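Local structure of lipoprotein (Colwellia psychrerythraea, 3O0Y) at residues Q153-I158 against G411-I416; A372-V377 against A440-H445; W519-A524 against A541-Y546. The protein is a putative lipoprotein of unknown function whose family falls in a clan of metallopeptidases, so a peptidase-like activity is possible but not established. All coordinates share one frame; numbering follows the deposited sequence.

Contact 1 of 3, residues Q153-I158 against G411-I416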
ATOM      1  N   GLN A 153      10.148  -4.303 -13.590  1.00 10.47           N
ATOM      2  CA  GLN A 153       9.395  -4.407 -14.814  1.00  9.67           C
ATOM      3  C   GLN A 153       8.564  -3.158 -15.055  1.00 13.12           C
ATOM      4  O   GLN A 153       8.222  -2.849 -16.200  1.00 13.25           O
ATOM      5  CB  GLN A 153       8.520  -5.661 -14.805  1.00 11.36           C
ATOM      6  CG  GLN A 153       9.302  -6.954 -14.845  1.00 11.20           C
ATOM      7  CD  GLN A 153       8.464  -8.179 -14.577  1.00 15.09           C
ATOM      8  OE1 GLN A 153       7.238  -8.152 -14.673  1.00 15.97           O
ATOM      9  NE2 GLN A 153       9.126  -9.241 -14.127  1.00 10.99           N
ATOM     10  N   ASN A 154       8.258  -2.416 -14.008  1.00 11.40           N
ATOM     11  CA  ASN A 154       7.395  -1.246 -14.153  1.00 12.98           C
ATOM     12  C   ASN A 154       8.066   0.084 -14.033  1.00 14.85           C
ATOM     13  O   ASN A 154       7.664   1.038 -14.681  1.00 18.47           O
ATOM     14  CB  ASN A 154       6.251  -1.364 -13.116  1.00 13.43           C
ATOM     15  CG  ASN A 154       5.260  -2.406 -13.551  1.00 15.25           C
ATOM     16  OD1 ASN A 154       4.423  -2.136 -14.434  1.00 19.72           O
ATOM     17  ND2 ASN A 154       5.437  -3.624 -13.079  1.00 17.60           N
ATOM     18  N   ASP A 155       8.942   0.219 -13.058  1.00 14.99           N
ATOM     19  CA  ASP A 155       9.455   1.510 -12.682  1.00 14.78           C
ATOM     20  C   ASP A 155      10.867   1.772 -13.174  1.00 14.37           C
ATOM     21  O   ASP A 155      11.275   2.911 -13.289  1.00 17.18           O
ATOM     22  CB  ASP A 155       9.466   1.605 -11.150  1.00 14.87           C
ATOM     23  CG  ASP A 155       8.075   1.413 -10.547  1.00 19.80           C
ATOM     24  OD1 ASP A 155       7.157   2.157 -10.929  1.00 25.65           O
ATOM     25  OD2 ASP A 155       7.948   0.554  -9.646  1.00 21.28           O
ATOM     26  N   GLN A 156      11.638   0.731 -13.431  1.00 11.48           N
ATOM     27  CA  GLN A 156      13.012   0.916 -13.842  1.00 12.23           C
ATOM     28  C   GLN A 156      13.088   1.340 -15.303  1.00 12.39           C
ATOM     29  O   GLN A 156      12.572   0.655 -16.174  1.00 13.03           O
ATOM     30  CB  GLN A 156      13.766  -0.396 -13.633  1.00 11.21           C
ATOM     31  CG  GLN A 156      15.246  -0.264 -13.900  1.00 15.31           C
ATOM     32  CD  GLN A 156      16.116  -1.405 -13.435  1.00 15.37           C
ATOM     33  OE1 GLN A 156      17.232  -1.604 -13.980  1.00 18.79           O
ATOM     34  NE2 GLN A 156      15.715  -2.069 -12.412  1.00  8.00           N
ATOM     35  N   PRO A 157      13.722   2.482 -15.587  1.00 14.95           N
ATOM     36  CA  PRO A 157      13.726   2.925 -16.999  1.00 14.34           C
ATOM     37  C   PRO A 157      14.586   2.045 -17.865  1.00 13.96           C
ATOM     38  O   PRO A 157      15.610   1.603 -17.416  1.00 12.84           O
ATOM     39  CB  PRO A 157      14.366   4.307 -16.930  1.00 16.24           C
ATOM     40  CG  PRO A 157      15.121   4.329 -15.675  1.00 18.01           C
ATOM     41  CD  PRO A 157      14.438   3.419 -14.700  1.00 14.63           C
ATOM     42  N   ILE A 158      14.163   1.809 -19.119  1.00 13.58           N
ATOM     43  CA  ILE A 158      15.010   1.164 -20.102  1.00 13.93           C
ATOM     44  C   ILE A 158      14.957   1.986 -21.367  1.00 13.76           C
ATOM     45  O   ILE A 158      14.161   1.701 -22.261  1.00 17.33           O
ATOM     46  CB  ILE A 158      14.604  -0.307 -20.340  1.00 14.02           C
ATOM     47  CG1 ILE A 158      14.687  -1.084 -19.023  1.00 15.12           C
ATOM     48  CG2 ILE A 158      15.531  -0.970 -21.323  1.00 16.02           C
ATOM     49  CD1 ILE A 158      14.004  -2.366 -19.082  1.00 19.41           C
ATOM     50  N   GLY A 411       8.331  13.377 -11.740  1.00 19.15           N
ATOM     51  CA  GLY A 411       7.231  13.536 -12.639  1.00 20.90           C
ATOM     52  C   GLY A 411       7.394  12.757 -13.961  1.00 22.71           C
ATOM     53  O   GLY A 411       6.432  12.595 -14.741  1.00 22.06           O
ATOM     54  N   SER A 412       8.582  12.202 -14.173  1.00 19.40           N
ATOM     55  CA  SER A 412       8.857  11.483 -15.410  1.00 21.39           C
ATOM     56  C   SER A 412       8.027  10.194 -15.585  1.00 20.05           C
ATOM     57  O   SER A 412       7.755   9.748 -16.714  1.00 20.75           O
ATOM     58  CB  SER A 412      10.349  11.166 -15.480  1.00 21.04           C
ATOM     59  OG  SER A 412      10.710  10.255 -14.453  1.00 21.97           O
ATOM     60  N   LYS A 413       7.641   9.577 -14.488  1.00 18.22           N
ATOM     61  CA  LYS A 413       6.685   8.450 -14.540  1.00 18.24           C
ATOM     62  C   LYS A 413       5.498   8.938 -13.685  1.00 17.75           C
ATOM     63  O   LYS A 413       5.747   9.440 -12.577  1.00 15.99           O
ATOM     64  CB  LYS A 413       7.360   7.221 -13.955  1.00 19.84           C
ATOM     65  CG  LYS A 413       6.437   6.034 -13.662  1.00 21.10           C
ATOM     66  CD  LYS A 413       7.005   5.030 -12.677  1.00 25.97           C
ATOM     67  CE  LYS A 413       6.895   5.565 -11.246  1.00 29.33           C
ATOM     68  NZ  LYS A 413       7.606   4.653 -10.298  1.00 25.13           N
ATOM     69  N   PRO A 414       4.245   8.852 -14.209  1.00 15.75           N
ATOM     70  CA  PRO A 414       3.053   9.476 -13.635  1.00 16.09           C
ATOM     71  C   PRO A 414       2.545   8.668 -12.480  1.00 12.92           C
ATOM     72  O   PRO A 414       2.917   7.487 -12.342  1.00 13.19           O
ATOM     73  CB  PRO A 414       2.042   9.438 -14.807  1.00 16.78           C
ATOM     74  CG  PRO A 414       2.461   8.205 -15.547  1.00 16.55           C
ATOM     75  CD  PRO A 414       3.941   8.300 -15.563  1.00 17.53           C
ATOM     76  N   GLY A 415       1.686   9.254 -11.633  1.00 10.92           N
ATOM     77  CA  GLY A 415       0.938   8.391 -10.735  1.00  9.31           C
ATOM     78  C   GLY A 415      -0.090   7.630 -11.526  1.00  7.02           C
ATOM     79  O   GLY A 415      -0.655   8.169 -12.485  1.00  8.60           O
ATOM     80  N   ILE A 416      -0.311   6.371 -11.166  1.00  6.72           N
ATOM     81  CA  ILE A 416      -1.229   5.508 -11.929  1.00  6.97           C
ATOM     82  C   ILE A 416      -2.258   4.836 -11.053  1.00  6.79           C
ATOM     83  O   ILE A 416      -1.938   4.213 -10.029  1.00  6.40           O
ATOM     84  CB  ILE A 416      -0.414   4.396 -12.677  1.00  6.61           C
ATOM     85  CG1 ILE A 416       0.622   5.074 -13.630  1.00 10.09           C
ATOM     86  CG2 ILE A 416      -1.334   3.426 -13.462  1.00  7.52           C
ATOM     87  CD1 ILE A 416       1.729   4.105 -14.031  1.00 12.96           C
TER
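Asp155 and Lys413 carry this contact between them: theirs is the one residue pair within 4.5 Å across the two segments, and the surface buried is small, 102 Å² summed over both sides. The closest pair of CA atoms, Asp155 CA and Lys413 CA, is 7.7 Å apart, and the space between the backbones is bridged by side chains.

The polar part is a salt bridge with a hydrogen bond inside it. Lys413 NZ lies 2.6 Å from Asp155 OD1, whereas Asp155 OD2 stands 4.2 Å from Lys413 NZ, so the ammonium holds a single oxygen instead of straddling the carboxylate. It comes from above the carboxylate plane, 59° out of it. A second acceptor, the backbone oxygen of Met52, also bonds Lys413 NZ, which fixes the ammonium between a carboxylate and a peptide carbonyl. This pairing is likely to offset the lysine charge and to keep Asp155 ionised.

Van der Waals contacts accompany the ion pair and follow from the shape of the lysine. Its CG is anti to the backbone N (chi1 168°), and the chain then bends at chi3 (77°), bringing its last two methylenes round beside the acceptor: Lys413 CD and Lys413 CE each lie 3.4 Å from Asp155 OD1. On the aspartate side, Asp155 CB approaches Lys413 NZ to 3.7 Å.

Asp155 follows directly on helix 144-154, and its side chain touches Met52 of helix 47-53. Lys413 belongs to the loop joining the antiparallel strands 402-405 and 416-419. Beyond it, backbone bonds join Gly415 to Glu387 and Ile416 to Thr405, so the ion pair ties the end of helix 144-154 and helix 47-53 to the loop that leads into the central strand 416-419.

Contact 2 of 3, residues A372-V377 against A440-H445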
ATOM      1  N   ALA A 372     -12.944  18.515 -11.343  1.00  8.44           N
ATOM      2  CA  ALA A 372     -13.523  19.838 -11.606  1.00  9.99           C
ATOM      3  C   ALA A 372     -14.453  20.292 -10.505  1.00  8.44           C
ATOM      4  O   ALA A 372     -14.381  21.436 -10.035  1.00 10.13           O
ATOM      5  CB  ALA A 372     -14.295  19.812 -12.942  1.00 11.75           C
ATOM      6  N   LYS A 373     -15.364  19.434 -10.118  1.00  8.83           N
ATOM      7  CA  LYS A 373     -16.388  19.784  -9.175  1.00 10.24           C
ATOM      8  C   LYS A 373     -15.844  19.927  -7.763  1.00 10.97           C
ATOM      9  O   LYS A 373     -16.435  20.642  -6.963  1.00 12.48           O
ATOM     10  CB  LYS A 373     -17.498  18.728  -9.189  1.00 13.51           C
ATOM     11  CG  LYS A 373     -18.340  18.789 -10.462  1.00 22.27           C
ATOM     12  CD  LYS A 373     -19.481  19.820 -10.287  1.00 33.77           C
ATOM     13  CE  LYS A 373     -19.756  20.624 -11.567  1.00 38.63           C
ATOM     14  NZ  LYS A 373     -20.252  22.033 -11.255  1.00 41.66           N
ATOM     15  N   MET A 374     -14.714  19.273  -7.435  1.00  8.98           N
ATOM     16  CA  MET A 374     -14.163  19.316  -6.119  1.00  9.01           C
ATOM     17  C   MET A 374     -13.332  20.564  -5.807  1.00  9.52           C
ATOM     18  O   MET A 374     -13.060  20.857  -4.635  1.00  8.76           O
ATOM     19  CB  MET A 374     -13.344  18.008  -5.797  1.00 11.43           C
ATOM     20  CG  MET A 374     -12.003  17.974  -6.377  1.00  9.75           C
ATOM     21  SD  MET A 374     -11.309  16.192  -6.345  1.00  2.00           S
ATOM     22  CE  MET A 374      -9.661  16.766  -5.663  1.00  6.86           C
ATOM     23  N   ALA A 375     -13.036  21.377  -6.837  1.00  6.38           N
ATOM     24  CA  ALA A 375     -12.112  22.513  -6.733  1.00  8.81           C
ATOM     25  C   ALA A 375     -12.480  23.498  -5.595  1.00  8.73           C
ATOM     26  O   ALA A 375     -11.591  23.964  -4.918  1.00  9.59           O
ATOM     27  CB  ALA A 375     -12.008  23.346  -8.094  1.00 10.58           C
ATOM     28  N   PRO A 376     -13.789  23.766  -5.323  1.00  8.89           N
ATOM     29  CA  PRO A 376     -14.069  24.732  -4.248  1.00 10.23           C
ATOM     30  C   PRO A 376     -13.578  24.334  -2.890  1.00  8.87           C
ATOM     31  O   PRO A 376     -13.331  25.246  -2.071  1.00 10.03           O
ATOM     32  CB  PRO A 376     -15.606  24.819  -4.251  1.00 12.14           C
ATOM     33  CG  PRO A 376     -15.955  24.538  -5.679  1.00 13.22           C
ATOM     34  CD  PRO A 376     -14.990  23.469  -6.097  1.00 11.12           C
ATOM     35  N   VAL A 377     -13.458  23.039  -2.632  1.00  7.40           N
ATOM     36  CA  VAL A 377     -12.946  22.556  -1.363  1.00  6.77           C
ATOM     37  C   VAL A 377     -11.594  21.840  -1.407  1.00  7.16           C
ATOM     38  O   VAL A 377     -11.116  21.360  -0.381  1.00  7.10           O
ATOM     39  CB  VAL A 377     -13.989  21.706  -0.634  1.00  8.93           C
ATOM     40  CG1 VAL A 377     -15.367  22.511  -0.485  1.00 11.02           C
ATOM     41  CG2 VAL A 377     -14.268  20.316  -1.281  1.00  8.74           C
ATOM     42  N   ALA A 440      -7.801   7.599  -7.176  1.00  5.72           N
ATOM     43  CA  ALA A 440      -7.363   8.798  -7.879  1.00  5.17           C
ATOM     44  C   ALA A 440      -7.692  10.044  -7.097  1.00  5.92           C
ATOM     45  O   ALA A 440      -6.961  10.319  -6.127  1.00  7.39           O
ATOM     46  CB  ALA A 440      -7.823   8.788  -9.328  1.00  6.74           C
ATOM     47  N   ASN A 441      -8.643  10.872  -7.521  1.00  6.25           N
ATOM     48  CA  ASN A 441      -9.020  12.077  -6.882  1.00  4.91           C
ATOM     49  C   ASN A 441     -10.445  11.999  -6.283  1.00  6.27           C
ATOM     50  O   ASN A 441     -11.354  11.504  -6.951  1.00  6.88           O
ATOM     51  CB  ASN A 441      -9.039  13.194  -7.900  1.00  8.06           C
ATOM     52  CG  ASN A 441      -7.629  13.416  -8.522  1.00  8.26           C
ATOM     53  OD1 ASN A 441      -6.589  13.084  -7.875  1.00  8.36           O
ATOM     54  ND2 ASN A 441      -7.597  14.008  -9.687  1.00  8.57           N
ATOM     55  N   PRO A 442     -10.612  12.484  -5.067  1.00  6.75           N
ATOM     56  CA  PRO A 442      -9.733  13.191  -4.133  1.00  5.51           C
ATOM     57  C   PRO A 442      -8.953  12.261  -3.193  1.00  4.78           C
ATOM     58  O   PRO A 442      -8.318  12.785  -2.255  1.00  6.73           O
ATOM     59  CB  PRO A 442     -10.740  13.991  -3.277  1.00  7.67           C
ATOM     60  CG  PRO A 442     -12.004  13.396  -3.536  1.00  9.08           C
ATOM     61  CD  PRO A 442     -12.005  12.409  -4.572  1.00  9.37           C
ATOM     62  N   GLY A 443      -8.832  10.992  -3.557  1.00  5.95           N
ATOM     63  CA  GLY A 443      -8.120  10.010  -2.728  1.00  5.61           C
ATOM     64  C   GLY A 443      -6.592   9.913  -2.868  1.00  5.75           C
ATOM     65  O   GLY A 443      -5.892  10.909  -2.766  1.00  6.76           O
ATOM     66  N   HIS A 444      -6.090   8.737  -3.173  1.00  5.88           N
ATOM     67  CA  HIS A 444      -4.661   8.518  -3.109  1.00  4.57           C
ATOM     68  C   HIS A 444      -3.845   9.445  -3.978  1.00  5.44           C
ATOM     69  O   HIS A 444      -2.847   9.974  -3.488  1.00  5.28           O
ATOM     70  CB  HIS A 444      -4.292   7.104  -3.484  1.00  4.58           C
ATOM     71  CG  HIS A 444      -4.587   6.057  -2.447  1.00  5.83           C
ATOM     72  ND1 HIS A 444      -4.408   6.264  -1.083  1.00  8.07           N
ATOM     73  CD2 HIS A 444      -5.016   4.782  -2.590  1.00  9.13           C
ATOM     74  CE1 HIS A 444      -4.685   5.126  -0.449  1.00  8.97           C
ATOM     75  NE2 HIS A 444      -5.057   4.218  -1.332  1.00  9.43           N
ATOM     76  N   HIS A 445      -4.197   9.638  -5.239  1.00  5.43           N
ATOM     77  CA  HIS A 445      -3.378  10.472  -6.121  1.00  5.66           C
ATOM     78  C   HIS A 445      -3.317  11.917  -5.608  1.00  6.16           C
ATOM     79  O   HIS A 445      -2.240  12.529  -5.467  1.00  6.95           O
ATOM     80  CB  HIS A 445      -3.871  10.439  -7.572  1.00  6.94           C
ATOM     81  CG  HIS A 445      -3.083  11.382  -8.440  1.00  6.13           C
ATOM     82  ND1 HIS A 445      -1.773  11.104  -8.776  1.00  6.07           N
ATOM     83  CD2 HIS A 445      -3.331  12.654  -8.864  1.00  7.87           C
ATOM     84  CE1 HIS A 445      -1.273  12.143  -9.452  1.00  6.84           C
ATOM     85  NE2 HIS A 445      -2.188  13.114  -9.503  1.00  6.36           N
TER
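Met374 reaches Pro442 because its CG sits between the backbone N and the carbonyl carbon (chi1 79°), its chain runs on extended to the sulfur, and a bend at chi3 (-133°) lays the methyl against the proline ring. Two atoms of the thioether do the touching. Met374 CE is 3.8 Å from Pro442 CB, and Met374 SD lies at the same 3.8 Å from Pro442 CB and 4.0 Å from Pro442 CG, so the ring is met along one side by both. A further contact joins Met374 SD to Asn441 CB at 4.1 Å. No hydrogen bond crosses between the segments, and all three residues are buried.

Residues 440-443 make the turn after helix 432-439, with a cis peptide before Pro442, and helix 444-452 starts after the N-cap Gly443. His438, Glu439 and His444 give an HExxxxH pattern, four residues instead of two between Glu and the second His, reminiscent of the HExxH signature of MA-clan metallopeptidases; with Glu471 touching His444 this is consistent with a metal site, though no metal is present in these coordinates. His445 N bonds Ala440 O weakly. Pro442 O accepts from Trp473 NE1 of helix 467-483, while Trp446 and Leu484 also touch Met374.

Contact 3 of 3, residues W519-A524 against A541-Y546. With SO4 (sulfate ion), chain D.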
ATOM      1  N   TRP A 519      -9.837 -16.131  15.808  1.00  7.91           N
ATOM      2  CA  TRP A 519     -10.659 -16.623  14.727  1.00  8.70           C
ATOM      3  C   TRP A 519      -9.813 -17.417  13.733  1.00  9.24           C
ATOM      4  O   TRP A 519      -8.705 -17.060  13.426  1.00  8.74           O
ATOM      5  CB  TRP A 519     -11.321 -15.473  13.948  1.00  8.65           C
ATOM      6  CG  TRP A 519     -12.334 -14.697  14.642  1.00  7.87           C
ATOM      7  CD1 TRP A 519     -12.525 -14.514  15.997  1.00  6.53           C
ATOM      8  CD2 TRP A 519     -13.320 -13.893  14.000  1.00  9.38           C
ATOM      9  NE1 TRP A 519     -13.552 -13.649  16.214  1.00  6.99           N
ATOM     10  CE2 TRP A 519     -14.042 -13.235  14.993  1.00  8.46           C
ATOM     11  CE3 TRP A 519     -13.665 -13.695  12.672  1.00 10.76           C
ATOM     12  CZ2 TRP A 519     -15.108 -12.420  14.693  1.00 10.50           C
ATOM     13  CZ3 TRP A 519     -14.708 -12.847  12.376  1.00  9.25           C
ATOM     14  CH2 TRP A 519     -15.403 -12.228  13.359  1.00  8.54           C
ATOM     15  N   THR A 520     -10.372 -18.494  13.177  1.00  8.69           N
ATOM     16  CA  THR A 520      -9.715 -19.222  12.117  1.00  8.96           C
ATOM     17  C   THR A 520      -9.900 -18.443  10.796  1.00  9.33           C
ATOM     18  O   THR A 520     -10.814 -17.625  10.651  1.00  8.91           O
ATOM     19  CB  THR A 520     -10.346 -20.629  11.988  1.00  9.48           C
ATOM     20  OG1 THR A 520     -11.701 -20.469  11.559  1.00 10.27           O
ATOM     21  CG2 THR A 520     -10.287 -21.362  13.340  1.00 11.52           C
ATOM     22  N   ARG A 521      -9.081 -18.801   9.819  1.00 10.42           N
ATOM     23  CA  ARG A 521      -9.231 -18.351   8.448  1.00 10.84           C
ATOM     24  C   ARG A 521     -10.666 -18.566   7.945  1.00  9.31           C
ATOM     25  O   ARG A 521     -11.306 -17.664   7.393  1.00  8.35           O
ATOM     26  CB  ARG A 521      -8.187 -19.037   7.574  1.00 10.13           C
ATOM     27  CG  ARG A 521      -8.367 -18.915   6.117  1.00 10.81           C
ATOM     28  CD  ARG A 521      -7.469 -19.880   5.381  1.00  8.64           C
ATOM     29  NE  ARG A 521      -7.660 -19.858   3.935  1.00 13.18           N
ATOM     30  CZ  ARG A 521      -8.615 -20.502   3.255  1.00 15.52           C
ATOM     31  NH1 ARG A 521      -8.690 -20.327   1.958  1.00 17.31           N
ATOM     32  NH2 ARG A 521      -9.478 -21.303   3.844  1.00 15.73           N
ATOM     33  N   GLU A 522     -11.198 -19.717   8.234  1.00  9.82           N
ATOM     34  CA  GLU A 522     -12.509 -20.068   7.675  1.00 10.78           C
ATOM     35  C   GLU A 522     -13.622 -19.273   8.306  1.00  9.22           C
ATOM     36  O   GLU A 522     -14.524 -18.868   7.611  1.00 10.72           O
ATOM     37  CB  GLU A 522     -12.758 -21.559   7.848  1.00 12.05           C
ATOM     38  CG  GLU A 522     -11.791 -22.463   7.003  1.00 13.07           C
ATOM     39  CD  GLU A 522     -10.336 -22.458   7.483  1.00 16.41           C
ATOM     40  OE1 GLU A 522     -10.042 -22.342   8.722  1.00 13.18           O
ATOM     41  OE2 GLU A 522      -9.463 -22.526   6.560  1.00 17.60           O
ATOM     42  N   GLN A 523     -13.516 -18.977   9.595  1.00  9.42           N
ATOM     43  CA  GLN A 523     -14.511 -18.149  10.306  1.00  9.36           C
ATOM     44  C   GLN A 523     -14.460 -16.727   9.787  1.00  9.69           C
ATOM     45  O   GLN A 523     -15.533 -16.069   9.615  1.00  9.79           O
ATOM     46  CB  GLN A 523     -14.283 -18.182  11.838  1.00  8.80           C
ATOM     47  CG  GLN A 523     -14.586 -19.518  12.462  1.00 12.88           C
ATOM     48  CD  GLN A 523     -13.888 -19.754  13.815  1.00 14.43           C
ATOM     49  OE1 GLN A 523     -13.185 -18.898  14.331  1.00 11.07           O
ATOM     50  NE2 GLN A 523     -14.139 -20.895  14.410  1.00 11.85           N
ATOM     51  N   ALA A 524     -13.236 -16.229   9.541  1.00  9.07           N
ATOM     52  CA  ALA A 524     -13.072 -14.865   9.040  1.00  9.05           C
ATOM     53  C   ALA A 524     -13.662 -14.762   7.616  1.00  9.28           C
ATOM     54  O   ALA A 524     -14.380 -13.798   7.287  1.00  9.07           O
ATOM     55  CB  ALA A 524     -11.553 -14.461   9.068  1.00  8.07           C
ATOM     56  N   ALA A 541      -8.764 -14.151  -0.744  1.00  9.91           N
ATOM     57  CA  ALA A 541      -7.517 -13.403  -0.906  1.00 11.81           C
ATOM     58  C   ALA A 541      -7.345 -12.318   0.162  1.00 10.52           C
ATOM     59  O   ALA A 541      -6.223 -12.088   0.636  1.00  8.42           O
ATOM     60  CB  ALA A 541      -7.421 -12.818  -2.302  1.00 13.18           C
ATOM     61  N   GLU A 542      -8.435 -11.645   0.548  1.00 10.60           N
ATOM     62  CA  GLU A 542      -8.362 -10.656   1.582  1.00 10.79           C
ATOM     63  C   GLU A 542      -7.968 -11.248   2.926  1.00  8.92           C
ATOM     64  O   GLU A 542      -7.057 -10.745   3.632  1.00  8.03           O
ATOM     65  CB  GLU A 542      -9.691  -9.935   1.719  1.00 11.32           C
ATOM     66  CG  GLU A 542     -10.088  -9.134   0.527  1.00 14.32           C
ATOM     67  CD  GLU A 542      -9.320  -7.874   0.374  1.00 22.50           C
ATOM     68  OE1 GLU A 542      -8.975  -7.190   1.391  1.00 18.92           O
ATOM     69  OE2 GLU A 542      -9.041  -7.590  -0.791  1.00 28.00           O
ATOM     70  N   ILE A 543      -8.677 -12.287   3.346  1.00  8.67           N
ATOM     71  CA  ILE A 543      -8.367 -12.895   4.655  1.00  8.48           C
ATOM     72  C   ILE A 543      -6.895 -13.393   4.683  1.00  8.63           C
ATOM     73  O   ILE A 543      -6.160 -13.133   5.635  1.00  7.65           O
ATOM     74  CB  ILE A 543      -9.355 -14.071   5.000  1.00  8.32           C
ATOM     75  CG1 ILE A 543     -10.769 -13.523   5.168  1.00 10.19           C
ATOM     76  CG2 ILE A 543      -8.809 -14.918   6.253  1.00 10.24           C
ATOM     77  CD1 ILE A 543     -10.931 -12.276   6.070  1.00  9.88           C
ATOM     78  N   GLU A 544      -6.405 -13.996   3.595  1.00  8.85           N
ATOM     79  CA  GLU A 544      -4.999 -14.415   3.561  1.00  8.06           C
ATOM     80  C   GLU A 544      -4.002 -13.243   3.566  1.00  8.43           C
ATOM     81  O   GLU A 544      -2.937 -13.311   4.132  1.00  6.60           O
ATOM     82  CB  GLU A 544      -4.721 -15.394   2.415  1.00 10.50           C
ATOM     83  CG  GLU A 544      -5.601 -16.711   2.614  1.00  8.45           C
ATOM     84  CD  GLU A 544      -5.433 -17.778   1.573  1.00 11.46           C
ATOM     85  OE1 GLU A 544      -4.540 -17.621   0.702  1.00 14.32           O
ATOM     86  OE2 GLU A 544      -6.111 -18.834   1.685  1.00 14.85           O
ATOM     87  N   ARG A 545      -4.378 -12.141   2.943  1.00  7.77           N
ATOM     88  CA  ARG A 545      -3.623 -10.896   3.027  1.00  7.98           C
ATOM     89  C   ARG A 545      -3.531 -10.465   4.511  1.00  6.79           C
ATOM     90  O   ARG A 545      -2.440 -10.115   4.973  1.00  7.22           O
ATOM     91  CB  ARG A 545      -4.323  -9.790   2.200  1.00  8.47           C
ATOM     92  CG  ARG A 545      -3.974  -8.385   2.580  1.00  7.14           C
ATOM     93  CD  ARG A 545      -4.776  -7.390   1.726  1.00  9.70           C
ATOM     94  NE  ARG A 545      -4.796  -6.082   2.325  1.00  7.50           N
ATOM     95  CZ  ARG A 545      -5.317  -5.032   1.722  1.00 10.56           C
ATOM     96  NH1 ARG A 545      -5.336  -3.882   2.337  1.00  9.04           N
ATOM     97  NH2 ARG A 545      -5.844  -5.177   0.510  1.00 11.15           N
ATOM     98  N   TYR A 546      -4.648 -10.460   5.218  1.00  8.55           N
ATOM     99  CA  TYR A 546      -4.679  -9.937   6.616  1.00  7.68           C
ATOM    100  C   TYR A 546      -3.794 -10.784   7.489  1.00  8.05           C
ATOM    101  O   TYR A 546      -3.100 -10.307   8.418  1.00  7.32           O
ATOM    102  CB  TYR A 546      -6.082  -9.864   7.199  1.00  6.99           C
ATOM    103  CG  TYR A 546      -7.053  -9.068   6.337  1.00  5.32           C
ATOM    104  CD1 TYR A 546      -6.641  -8.098   5.461  1.00  7.51           C
ATOM    105  CD2 TYR A 546      -8.379  -9.372   6.369  1.00  7.83           C
ATOM    106  CE1 TYR A 546      -7.581  -7.449   4.662  1.00  8.49           C
ATOM    107  CE2 TYR A 546      -9.314  -8.711   5.565  1.00  7.11           C
ATOM    108  CZ  TYR A 546      -8.906  -7.801   4.721  1.00  8.20           C
ATOM    109  OH  TYR A 546      -9.904  -7.208   3.910  1.00  8.25           O
TER
HETATM  110  S   SO4 D 610      -7.344  -1.513  -0.498  1.00 22.32           S
HETATM  111  O1  SO4 D 610      -8.518  -0.962   0.231  1.00 20.64           O
HETATM  112  O2  SO4 D 610      -7.535  -1.278  -1.891  1.00 25.87           O
HETATM  113  O3  SO4 D 610      -6.080  -0.819  -0.150  1.00 24.42           O
HETATM  114  O4  SO4 D 610      -7.097  -2.875  -0.104  1.00 29.62           O
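The guanidinium of Arg521 meets carboxylates at its edge on two sides, Glu544 across the contact and Glu522 within its own helix. Toward Glu544 it is used side-on, NE and NH1 both donating to one oxygen: Arg521 NE to Glu544 OE2 is 2.9 Å and Arg521 NH1 to Glu544 OE2 is 3.0 Å. OE2 lies only about 10° out of the guanidinium plane and offers its anti lone pair to NE, while the two flat groups are turned 48° against each other. Arg521 NH2 is 3.0 Å from Glu522 OE2, completing a three-residue salt-bridge network. Elsewhere, the ring of Tyr546 has Glu542 O 3.1 Å above the plane over its centre, and the edge of the Arg545 guanidinium meets a sulfate, probably from the crystallisation liquor, with Arg545 NH2 2.7 Å from SO4 O4.

With an alanine here in place of Arg521, Glu544 and Glu522 would probably lose their shared positive partner, leaving two like charges without the guanidinium between them.

Beneath the network the packing is apolar. Ala524 CB is 3.8 Å from Ile543 CD1, and Arg521 CG is 4.0 Å from Ile543 CG2; this methyl, anti to the Ile543 backbone N, meets Ala524 CB as well. Thr520 and Gln523 form a capping box, Gln523 N bonding Thr520 OG1 and Thr520 N bonding Gln523 OE1 at the N-terminus of helix 521-532.

Helices 521-532 and 536-548 thus join as consecutive helices. Val198 of helix 197-210 touches Arg521 and Glu544, Phe503 and Val510 of helix 491-515 pack on Tyr546, and Arg504, Arg507 and Tyr556 complete the sulfate site.

Contacts 1 and 2 cross along the chain, their segments alternating, and come within about 4 Å at their nearest atoms although their centres are 23 Å apart. Contact 3 follows both in the sequence, with its centre 33 Å from each of theirs; contacts 1 and 3 lie on opposite sides of the chain's centre, about 15 Å apart at nearest atoms. Contacts 2 and 3 approach more closely, to about 9 Å. The sulfate lies near His444 without touching it, SO4 O3 being 5.3 Å from His444 NE2; whether this marks a functional pocket is only inferred. The ion pair of contact 1 is farther off, with Asp155 OD2 17.0 Å from SO4 O3.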